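Long-range contacts in CrataBL (Crataeva tapia, PDB 4II0), which binds glucose and N-acetylglucosamine as a hemagglutinating lectin and inhibits factor Xa and, less strongly, trypsin: residues P7-P12 and R159-S164; T39-P44 and G144-L149; A1-V6 and L60-L65. All coordinates share one frame; numbering follows the deposited sequence. Where two conformers were deposited one is given.

Contact 1. Residues P7-P12 and R159-S164; sequences PYYILP and RFTRAS
Tyr8 lays one flank of its ring along Arg162: CE1 comes to 3.5 Å from Arg162 CB, while CD1 sits close to the backbone N of the arginine. The extended Arg162 chain, its CG anti to the backbone N (chi1 -175°), runs on past the phenol, and the guanidinium plane is turned well away from that of the ring. Farther along the same face, Ile10 and Phe160 lie side by side and point the same way. The edge of the Phe160 ring meets the isoleucine, with CE1 4.0 Å from Ile10 CG1.

The other face belongs to Tyr9, Leu11, Arg159 and Thr161. Leu11 CD1 rests over one face of the Arg159 guanidinium, toward its rim, and also reaches Thr161 OG1 at 3.5 Å. With chi1 of Arg159 at 59°, CG sits between the backbone N and carbonyl carbon, and from there the extended chain runs across Leu11 to bring NE to Pro12 O (3.0 Å). NH1 and NH2 of this arginine are bonded to Gly118 O of a third subunit and to Ser15 O, so its buried head is gripped on several sides. Beyond the end of the strand, Ala163 CB fits against Tyr9 CE2 (3.6 Å) and Pro7 CB.

Paired backbone bonds join Tyr9 with Thr161 and Leu11 with Arg159. A nearly straight one, Ala163 N to Pro7 O (2.9 Å, 174°), extends the ladder, although its donor stands above the carbonyl plane.

Antiparallel pairing of the first and last strands in this way closes the barrel of a beta-trefoil, the fold of Kunitz-type inhibitors. Strand 51-55 flanks 7-12 on its other edge, Ile2 packs on Tyr8 and Phe160, and the Tyr8 hydroxyl bonds to Leu3 N and to Gly144 O of a second subunit.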
loop_
_atom_site.group_PDB
_atom_site.type_symbol
_atom_site.label_atom_id
_atom_site.label_comp_id
_atom_site.label_asym_id
_atom_site.label_seq_id
_atom_site.Cartn_x
_atom_site.Cartn_y
_atom_site.Cartn_z
ATOM N N PRO A 7 1.580 1.098 -23.129
ATOM C CA PRO A 7 0.943 2.379 -23.472
ATOM C C PRO A 7 0.755 3.340 -22.273
ATOM O O PRO A 7 0.310 2.898 -21.208
ATOM C CB PRO A 7 -0.433 1.972 -24.020
ATOM C CG PRO A 7 -0.696 0.639 -23.497
ATOM C CD PRO A 7 0.638 -0.027 -23.199
ATOM N N TYR A 8 1.111 4.617 -22.475
ATOM C CA TYR A 8 0.962 5.708 -21.472
ATOM C C TYR A 8 0.361 6.904 -22.127
ATOM O O TYR A 8 0.679 7.164 -23.290
ATOM C CB TYR A 8 2.333 6.151 -20.967
ATOM C CG TYR A 8 2.963 5.099 -20.093
ATOM C CD1 TYR A 8 2.678 5.041 -18.715
ATOM C CD2 TYR A 8 3.814 4.130 -20.642
ATOM C CE1 TYR A 8 3.240 4.027 -17.906
ATOM C CE2 TYR A 8 4.360 3.126 -19.861
ATOM C CZ TYR A 8 4.077 3.087 -18.493
ATOM O OH TYR A 8 4.641 2.085 -17.743
ATOM N N TYR A 9 -0.542 7.618 -21.438
ATOM C CA TYR A 9 -0.895 8.968 -21.897
ATOM C C TYR A 9 0.181 9.960 -21.508
ATOM O O TYR A 9 0.734 9.883 -20.386
ATOM C CB TYR A 9 -2.225 9.409 -21.312
ATOM C CG TYR A 9 -3.336 8.482 -21.671
ATOM C CD1 TYR A 9 -3.983 8.603 -22.909
ATOM C CD2 TYR A 9 -3.744 7.461 -20.787
ATOM C CE1 TYR A 9 -5.025 7.769 -23.244
ATOM C CE2 TYR A 9 -4.803 6.595 -21.129
ATOM C CZ TYR A 9 -5.418 6.762 -22.366
ATOM O OH TYR A 9 -6.455 5.948 -22.729
ATOM N N ILE A 10 0.565 10.825 -22.458
ATOM C CA ILE A 10 1.340 12.039 -22.127
ATOM C C ILE A 10 0.374 13.153 -21.737
ATOM O O ILE A 10 -0.592 13.414 -22.484
ATOM C CB ILE A 10 2.179 12.502 -23.330
ATOM C CG1 ILE A 10 3.157 11.396 -23.675
ATOM C CG2 ILE A 10 2.927 13.807 -23.002
ATOM C CD1 ILE A 10 3.812 11.570 -25.058
ATOM N N LEU A 11 0.589 13.767 -20.559
ATOM C CA LEU A 11 -0.331 14.806 -20.086
ATOM C C LEU A 11 0.539 15.943 -19.570
ATOM O O LEU A 11 1.635 15.701 -19.069
ATOM C CB LEU A 11 -1.253 14.261 -19.003
ATOM C CG LEU A 11 -2.233 13.211 -19.490
ATOM C CD1 LEU A 11 -2.670 12.351 -18.342
ATOM C CD2 LEU A 11 -3.461 13.938 -20.069
ATOM N N PRO A 12 0.111 17.187 -19.759
ATOM C CA PRO A 12 0.781 18.320 -19.132
ATOM C C PRO A 12 0.745 18.045 -17.621
ATOM O O PRO A 12 -0.235 17.488 -17.108
ATOM C CB PRO A 12 -0.188 19.502 -19.407
ATOM C CG PRO A 12 -0.988 19.042 -20.613
ATOM C CD PRO A 12 -1.210 17.581 -20.276
ATOM N N ARG A 159 3.521 14.715 -17.419
ATOM C CA ARG A 159 3.451 13.538 -16.552
ATOM C C ARG A 159 2.940 12.395 -17.436
ATOM O O ARG A 159 2.378 12.642 -18.524
ATOM C CB ARG A 159 2.447 13.812 -15.419
ATOM C CG ARG A 159 1.035 14.135 -15.912
ATOM C CD ARG A 159 0.182 14.745 -14.776
ATOM N NE ARG A 159 -1.086 15.261 -15.267
ATOM C CZ ARG A 159 -2.217 14.594 -15.252
ATOM N NH1 ARG A 159 -2.265 13.362 -14.731
ATOM N NH2 ARG A 159 -3.325 15.167 -15.673
ATOM N N PHE A 160 3.068 11.171 -16.947
ATOM C CA PHE A 160 2.677 9.993 -17.721
ATOM C C PHE A 160 1.700 9.159 -16.930
ATOM O O PHE A 160 1.919 8.906 -15.739
ATOM C CB PHE A 160 3.912 9.159 -18.059
ATOM C CG PHE A 160 4.978 9.949 -18.744
ATOM C CD1 PHE A 160 4.853 10.277 -20.096
ATOM C CD2 PHE A 160 6.104 10.373 -18.036
ATOM C CE1 PHE A 160 5.838 11.027 -20.740
ATOM C CE2 PHE A 160 7.090 11.122 -18.668
ATOM C CZ PHE A 160 6.956 11.458 -20.017
ATOM N N THR A 161 0.599 8.766 -17.567
ATOM C CA THR A 161 -0.389 7.890 -16.949
ATOM C C THR A 161 -0.453 6.565 -17.727
ATOM O O THR A 161 -0.825 6.561 -18.926
ATOM C CB THR A 161 -1.812 8.517 -16.962
ATOM O OG1 THR A 161 -1.848 9.710 -16.163
ATOM C CG2 THR A 161 -2.863 7.532 -16.413
ATOM N N ARG A 162 -0.147 5.445 -17.069
ATOM C CA ARG A 162 -0.364 4.151 -17.734
ATOM C C ARG A 162 -1.821 3.970 -18.270
ATOM O O ARG A 162 -2.787 4.218 -17.544
ATOM C CB ARG A 162 0.040 2.977 -16.821
ATOM C CG ARG A 162 -0.091 1.646 -17.591
ATOM C CD ARG A 162 0.673 0.529 -16.997
ATOM N NE ARG A 162 0.374 -0.701 -17.716
ATOM C CZ ARG A 162 1.003 -1.849 -17.516
ATOM N NH1 ARG A 162 1.987 -1.936 -16.625
ATOM N NH2 ARG A 162 0.646 -2.910 -18.224
ATOM N N ALA A 163 -1.965 3.553 -19.530
ATOM C CA ALA A 163 -3.272 3.340 -20.151
ATOM C C ALA A 163 -3.819 1.951 -19.765
ATOM O O ALA A 163 -3.109 0.948 -19.932
ATOM C CB ALA A 163 -3.168 3.491 -21.689
ATOM N N SER A 164 -5.031 1.853 -19.197
ATOM C CA SER A 164 -5.993 2.955 -18.849
ATOM C C SER A 164 -5.457 4.139 -17.990
ATOM O O SER A 164 -6.174 5.120 -17.680
ATOM C CB SER A 164 -7.232 2.344 -18.142
ATOM O OG SER A 164 -7.881 1.372 -18.958
#

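Contact 2. Residues T39-P44 and G144-L149. With SO4 (sulfate ion), chain G.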
loop_
_atom_site.group_PDB
_atom_site.type_symbol
_atom_site.label_atom_id
_atom_site.label_comp_id
_atom_site.label_asym_id
_atom_site.label_seq_id
_atom_site.Cartn_x
_atom_site.Cartn_y
_atom_site.Cartn_z
ATOM N N THR A 39 -1.959 17.263 -31.470
ATOM C CA THR A 39 -2.711 18.406 -30.998
ATOM C C THR A 39 -3.378 18.195 -29.623
ATOM O O THR A 39 -3.733 17.087 -29.252
ATOM C CB THR A 39 -3.746 18.917 -32.056
ATOM O OG1 THR A 39 -4.822 17.983 -32.162
ATOM C CG2 THR A 39 -3.081 19.199 -33.406
ATOM N N GLN A 40 -3.554 19.272 -28.871
ATOM C CA GLN A 40 -4.067 19.115 -27.514
ATOM C C GLN A 40 -5.588 19.128 -27.549
ATOM O O GLN A 40 -6.222 19.911 -28.297
ATOM C CB GLN A 40 -3.523 20.230 -26.636
ATOM C CG GLN A 40 -3.761 19.987 -25.128
ATOM C CD GLN A 40 -3.168 21.073 -24.290
ATOM O OE1 GLN A 40 -2.982 22.220 -24.736
ATOM N NE2 GLN A 40 -2.859 20.734 -23.053
ATOM N N LEU A 41 -6.173 18.254 -26.730
ATOM C CA LEU A 41 -7.642 18.141 -26.645
ATOM C C LEU A 41 -8.142 18.990 -25.452
ATOM O O LEU A 41 -7.943 18.614 -24.291
ATOM C CB LEU A 41 -7.993 16.644 -26.492
ATOM C CG LEU A 41 -7.473 15.699 -27.579
ATOM C CD1 LEU A 41 -8.123 14.334 -27.425
ATOM C CD2 LEU A 41 -7.791 16.286 -28.987
ATOM N N ARG A 42 -8.801 20.116 -25.755
ATOM C CA ARG A 42 -9.008 21.192 -24.773
ATOM C C ARG A 42 -10.460 21.503 -24.476
ATOM O O ARG A 42 -10.779 22.098 -23.431
ATOM C CB ARG A 42 -8.360 22.470 -25.262
ATOM C CG ARG A 42 -6.831 22.379 -25.226
ATOM C CD ARG A 42 -6.192 23.707 -25.625
ATOM N NE ARG A 42 -6.211 24.683 -24.530
ATOM C CZ ARG A 42 -6.490 25.983 -24.674
ATOM N NH1 ARG A 42 -6.810 26.491 -25.874
ATOM N NH2 ARG A 42 -6.477 26.782 -23.603
ATOM N N PHE A 43 -11.340 21.164 -25.400
ATOM C CA PHE A 43 -12.743 21.598 -25.226
ATOM C C PHE A 43 -13.813 20.509 -25.330
ATOM O O PHE A 43 -14.458 20.377 -26.399
ATOM C CB PHE A 43 -13.100 22.780 -26.156
ATOM C CG PHE A 43 -12.223 24.001 -25.969
ATOM C CD1 PHE A 43 -11.267 24.340 -26.929
ATOM C CD2 PHE A 43 -12.368 24.821 -24.846
ATOM C CE1 PHE A 43 -10.461 25.473 -26.763
ATOM C CE2 PHE A 43 -11.568 25.955 -24.671
ATOM C CZ PHE A 43 -10.610 26.278 -25.635
ATOM N N PRO A 44 -14.070 19.771 -24.217
ATOM C CA PRO A 44 -13.464 19.914 -22.897
ATOM C C PRO A 44 -12.114 19.187 -22.868
ATOM O O PRO A 44 -11.765 18.544 -23.854
ATOM C CB PRO A 44 -14.440 19.173 -21.993
ATOM C CG PRO A 44 -14.953 18.032 -22.884
ATOM C CD PRO A 44 -15.024 18.638 -24.272
ATOM N N GLY A 144 -4.551 26.951 -36.635
ATOM C CA GLY A 144 -5.960 27.194 -36.909
ATOM C C GLY A 144 -6.741 27.136 -35.613
ATOM O O GLY A 144 -7.846 26.592 -35.574
ATOM N N GLY A 145 -6.143 27.683 -34.553
ATOM C CA GLY A 145 -6.755 27.715 -33.223
ATOM C C GLY A 145 -6.290 26.599 -32.288
ATOM O O GLY A 145 -6.430 26.730 -31.076
ATOM N N ARG A 146 -5.716 25.524 -32.826
ATOM C CA ARG A 146 -5.405 24.370 -31.997
ATOM C C ARG A 146 -3.983 24.527 -31.484
ATOM O O ARG A 146 -3.188 25.256 -32.082
ATOM C CB ARG A 146 -5.536 23.059 -32.779
ATOM C CG ARG A 146 -6.907 22.804 -33.413
ATOM C CD ARG A 146 -7.142 21.280 -33.545
ATOM N NE ARG A 146 -8.081 20.797 -32.517
ATOM C CZ ARG A 146 -7.750 20.064 -31.451
ATOM N NH1 ARG A 146 -6.522 19.662 -31.242
ATOM N NH2 ARG A 146 -8.656 19.683 -30.588
ATOM N N ARG A 147 -3.697 23.873 -30.366
ATOM C CA ARG A 147 -2.363 23.860 -29.780
ATOM C C ARG A 147 -1.700 22.540 -30.137
ATOM O O ARG A 147 -2.338 21.510 -30.106
ATOM C CB ARG A 147 -2.467 24.023 -28.256
ATOM C CG ARG A 147 -3.163 25.314 -27.866
ATOM C CD ARG A 147 -3.027 25.603 -26.401
ATOM N NE ARG A 147 -3.473 26.978 -26.138
ATOM C CZ ARG A 147 -3.557 27.534 -24.930
ATOM N NH1 ARG A 147 -3.256 26.829 -23.839
ATOM N NH2 ARG A 147 -3.962 28.799 -24.814
ATOM N N TYR A 148 -0.400 22.552 -30.434
ATOM C CA TYR A 148 0.237 21.332 -30.911
ATOM C C TYR A 148 1.646 21.298 -30.395
ATOM O O TYR A 148 2.197 22.346 -30.107
ATOM C CB TYR A 148 0.244 21.284 -32.466
ATOM C CG TYR A 148 0.841 22.518 -33.112
ATOM C CD1 TYR A 148 2.185 22.572 -33.400
ATOM C CD2 TYR A 148 0.062 23.633 -33.399
ATOM C CE1 TYR A 148 2.738 23.702 -33.976
ATOM C CE2 TYR A 148 0.587 24.789 -33.983
ATOM C CZ TYR A 148 1.975 24.801 -34.258
ATOM O OH TYR A 148 2.615 25.890 -34.811
ATOM N N LEU A 149 2.203 20.097 -30.249
ATOM C CA LEU A 149 3.582 19.921 -29.777
ATOM C C LEU A 149 4.604 20.377 -30.807
ATOM O O LEU A 149 4.458 20.087 -31.999
ATOM C CB LEU A 149 3.820 18.443 -29.452
ATOM C CG LEU A 149 3.052 17.882 -28.267
ATOM C CD1 LEU A 149 3.487 16.416 -27.988
ATOM C CD2 LEU A 149 3.254 18.751 -26.974
HETATM S S SO4 G . -10.717 20.241 -29.057
HETATM O O1 SO4 G . -11.792 19.983 -28.082
HETATM O O2 SO4 G . -9.656 21.079 -28.429
HETATM O O3 SO4 G . -10.192 18.941 -29.506
HETATM O O4 SO4 G . -11.317 20.939 -30.203
HETATM O O HOH W 1 -6.023 22.296 -29.160
HETATM O O HOH W 2 -1.964 24.454 -23.555
HETATM O O HOH W 3 -7.377 25.567 -28.339
#
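Thr39 and Tyr148 form a single backbone bridge, and the bond that comes with it runs from Gln40 N to Arg147 O (2.8 Å, 157°). Beside it Thr39 CG2 packs on Tyr148 CB at 4.0 Å. Arg146 reaches back across this junction and gives a weak bond from NH1 to Gln40 O, at 3.0 Å and strongly bent.

The second kind of interaction is a stack of two guanidinium groups. Those of Arg42 and Arg147 lie nearly parallel, with centres 3.3 Å apart and planes at 8°, each offset toward the rim of the other. Arg147 arrives fully extended, whereas Arg42 bends at chi3 (79°) to lay its head flat on its partner.

Water fills out the polar network. One molecule donates to Gln40 O and accepts from Arg147 N; another donates to Gln40 OE1 (2.7 Å) and accepts from Arg147 NH1. A third lies in the plane of the Arg42 guanidinium, accepts from NH1 and donates to Gly145 O. The remaining amide atom of Gln40, NE2, is bonded to Ala17 O.

A sulfate is bound by the backbone of the loop at Arg42 and Phe43. Arg42 N bonds to its O2 at 3.0 Å and Phe43 N to its O1 at 3.0 Å, while Arg46 NH1 supplies a further bond. Arg146 NH2 points at the anion too, but the modelled approach is too short to be trusted in detail.

Chemically the contact is strongly basic. The face-to-face pairing of two positive heads is probably made tolerable by waters that lie in the guanidinium planes and accept from NH1 of each. The sulfate lies beside the third arginine, Arg146, and probably offsets its charge. Two backbone N-H groups and nearby arginines are consistent with its capture here from the crystallisation liquor.

Contact 3. Residues A1-V6 and L60-L65; sequences AILTGV and LKVVPL. With NAG (2-acetamido-2-deoxy-beta-D-glucopyranose), chain K.
Thr4 meets the flat peptide carbonyls of Leu60 and Lys61 from above their planes. Its OG1 donates to Leu60 O at 2.9 Å, lying 45° out of that carbonyl plane. Its backbone N donates to Lys61 O (3.1 Å) from a similarly raised position. With OG1 anti to the carbonyl carbon of its own residue (chi1 -59°), the hydroxyl points across at the loop. The carbonyl of Ile2 is met differently: Val63 N approaches it almost end-on, at 2.7 Å and close to straight.

Methyl groups close the space between these bonds. Val63 points toward the N-terminal segment; its CG2 lies 4.1 Å from Ile2 CG2 and also abuts Thr4 N. Ala1 CB touches Val62 CG1 at 3.9 Å, and Leu3 CD2 approaches Val62 CG2. Two waters extend the pairing, one from Ile2 N to Val63 O, the other donating to both Thr4 O and Lys61 O, so Lys61 O receives two donors. Away from the N-terminus, Leu60 CD2 comes within 3.5 Å of O5 of an N-acetylglucosamine.

A type II turn from Leu3 to Val6, with Gly5 at its positive-phi position, then bends the chain away toward strand 7-12. Residues 60-65 lie in the long loop between strands 51-55 and 69-72, probably the counterpart of the loop that carries the reactive site in Kunitz-type inhibitors. Strand 51-55 supports the contact from within: Ile2 and Val63 rest on Phe53, and Thr4 and Val63 on Pro55. Ile2 also packs on Ile114 of strand 112-117, and Gly142 of a second subunit meets Leu3.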
loop_
_atom_site.group_PDB
_atom_site.type_symbol
_atom_site.label_atom_id
_atom_site.label_comp_id
_atom_site.label_asym_id
_atom_site.label_seq_id
_atom_site.Cartn_x
_atom_site.Cartn_y
_atom_site.Cartn_z
ATOM N N ALA A 1 8.126 4.284 -12.692
ATOM C CA ALA A 1 8.959 3.933 -13.884
ATOM C C ALA A 1 8.090 3.731 -15.121
ATOM O O ALA A 1 6.939 3.257 -15.021
ATOM C CB ALA A 1 9.812 2.687 -13.602
ATOM N N ILE A 2 8.616 4.139 -16.277
ATOM C CA ILE A 2 7.961 3.866 -17.535
ATOM C C ILE A 2 8.515 2.581 -18.126
ATOM O O ILE A 2 9.740 2.410 -18.280
ATOM C CB ILE A 2 8.125 5.006 -18.558
ATOM C CG1 ILE A 2 7.639 6.327 -17.979
ATOM C CG2 ILE A 2 7.351 4.674 -19.820
ATOM C CD1 ILE A 2 8.150 7.545 -18.772
ATOM N N LEU A 3 7.610 1.679 -18.455
ATOM C CA LEU A 3 8.012 0.395 -19.006
ATOM C C LEU A 3 8.009 0.433 -20.538
ATOM O O LEU A 3 7.056 0.914 -21.155
ATOM C CB LEU A 3 7.105 -0.719 -18.505
ATOM C CG LEU A 3 7.029 -1.006 -16.993
ATOM C CD1 LEU A 3 6.125 -2.231 -16.759
ATOM C CD2 LEU A 3 8.420 -1.236 -16.413
ATOM N N THR A 4 9.092 -0.042 -21.139
ATOM C CA THR A 4 9.149 -0.225 -22.599
ATOM C C THR A 4 7.935 -1.014 -23.105
ATOM O O THR A 4 7.557 -2.035 -22.518
ATOM C CB THR A 4 10.380 -1.040 -22.920
ATOM O OG1 THR A 4 11.524 -0.347 -22.428
ATOM C CG2 THR A 4 10.514 -1.338 -24.442
ATOM N N GLY A 5 7.319 -0.565 -24.183
ATOM C CA GLY A 5 6.302 -1.382 -24.833
ATOM C C GLY A 5 4.901 -1.215 -24.287
ATOM O O GLY A 5 3.943 -1.656 -24.915
ATOM N N VAL A 6 4.771 -0.522 -23.165
ATOM C CA VAL A 6 3.492 -0.357 -22.501
ATOM C C VAL A 6 2.899 1.024 -22.851
ATOM O O VAL A 6 3.638 2.003 -22.882
ATOM C CB VAL A 6 3.702 -0.489 -20.962
ATOM C CG1 VAL A 6 2.497 0.025 -20.182
ATOM C CG2 VAL A 6 3.976 -1.956 -20.599
ATOM N N LEU A 60 16.503 -3.025 -22.980
ATOM C CA LEU A 60 15.947 -2.339 -21.817
ATOM C C LEU A 60 14.451 -2.562 -21.611
ATOM O O LEU A 60 13.650 -2.305 -22.499
ATOM C CB LEU A 60 16.277 -0.839 -21.859
ATOM C CG LEU A 60 17.750 -0.447 -21.698
ATOM C CD1 LEU A 60 17.888 1.063 -21.753
ATOM C CD2 LEU A 60 18.356 -1.008 -20.415
ATOM N N LYS A 61 14.086 -3.055 -20.433
ATOM C CA LYS A 61 12.681 -3.281 -20.104
ATOM C C LYS A 61 12.052 -2.055 -19.439
ATOM O O LYS A 61 10.834 -1.917 -19.441
ATOM C CB LYS A 61 12.527 -4.505 -19.191
ATOM C CG LYS A 61 12.734 -5.840 -19.924
ATOM C CD LYS A 61 12.572 -7.015 -18.992
ATOM C CE LYS A 61 13.638 -8.101 -19.246
ATOM N NZ LYS A 61 13.307 -8.999 -20.394
ATOM N N VAL A 62 12.889 -1.214 -18.837
ATOM C CA VAL A 62 12.462 0.015 -18.172
ATOM C C VAL A 62 13.047 1.159 -19.010
ATOM O O VAL A 62 14.204 1.128 -19.398
ATOM C CB VAL A 62 13.005 0.128 -16.701
ATOM C CG1 VAL A 62 12.593 1.458 -16.068
ATOM C CG2 VAL A 62 12.539 -1.058 -15.819
ATOM N N VAL A 63 12.239 2.160 -19.300
ATOM C CA VAL A 63 12.702 3.269 -20.132
ATOM C C VAL A 63 13.622 4.167 -19.281
ATOM O O VAL A 63 13.223 4.635 -18.224
ATOM C CB VAL A 63 11.501 4.058 -20.658
ATOM C CG1 VAL A 63 11.975 5.376 -21.345
ATOM C CG2 VAL A 63 10.666 3.186 -21.611
ATOM N N PRO A 64 14.892 4.359 -19.701
ATOM C CA PRO A 64 15.752 5.227 -18.912
ATOM C C PRO A 64 15.581 6.693 -19.316
ATOM O O PRO A 64 15.117 6.979 -20.447
ATOM C CB PRO A 64 17.146 4.770 -19.312
ATOM C CG PRO A 64 16.979 4.409 -20.773
ATOM C CD PRO A 64 15.560 3.883 -20.925
ATOM N N LEU A 65 15.980 7.592 -18.412
ATOM C CA LEU A 65 15.926 9.031 -18.675
ATOM C C LEU A 65 17.177 9.392 -19.464
ATOM O O LEU A 65 18.215 8.732 -19.297
ATOM C CB LEU A 65 15.927 9.821 -17.349
ATOM C CG LEU A 65 14.728 9.632 -16.438
ATOM C CD1 LEU A 65 14.915 10.517 -15.206
ATOM C CD2 LEU A 65 13.461 10.018 -17.192
HETATM C C1 NAG K . 21.922 -1.959 -22.981
HETATM C C2 NAG K . 23.460 -1.893 -22.962
HETATM C C3 NAG K . 24.074 -3.054 -22.174
HETATM C C4 NAG K . 23.382 -3.144 -20.807
HETATM C C5 NAG K . 21.879 -3.354 -21.042
HETATM C C6 NAG K . 21.063 -3.629 -19.777
HETATM C C7 NAG K . 24.365 -0.651 -24.867
HETATM C C8 NAG K . 24.807 -0.693 -26.306
HETATM N N2 NAG K . 23.933 -1.810 -24.338
HETATM O O3 NAG K . 25.471 -2.889 -22.030
HETATM O O4 NAG K . 23.952 -4.155 -19.994
HETATM O O5 NAG K . 21.384 -2.196 -21.682
HETATM O O6 NAG K . 21.218 -2.573 -18.852
HETATM O O7 NAG K . 24.423 0.414 -24.235
HETATM O O HOH W 4 11.196 4.970 -16.339
HETATM O O HOH W 5 8.833 -3.513 -20.471
#

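Contacts 1 and 3 are neighbours, with centres about 13 Å apart: residues 1-6 lead through a turn into strand 7-12, and Val6 packs on Arg162. Both touch the second subunit. Contact 2 lies about 17 Å from contact 1 and about 28 Å from contact 3, between centres, and on the opposite side of the chain's centre from contact 3. It still meets contact 1, where Pro12 CG packs on Gln40 NE2 at 3.5 Å. Along the chain contact 2 is nested inside the loop closed by contact 1, whereas contact 3 alternates with both. The chain ends thus close the trefoil beside residues 60-65 of the long loop between strands 51-55 and 69-72, while contact 2 ties 39-44 to the sheet of strand 148-151.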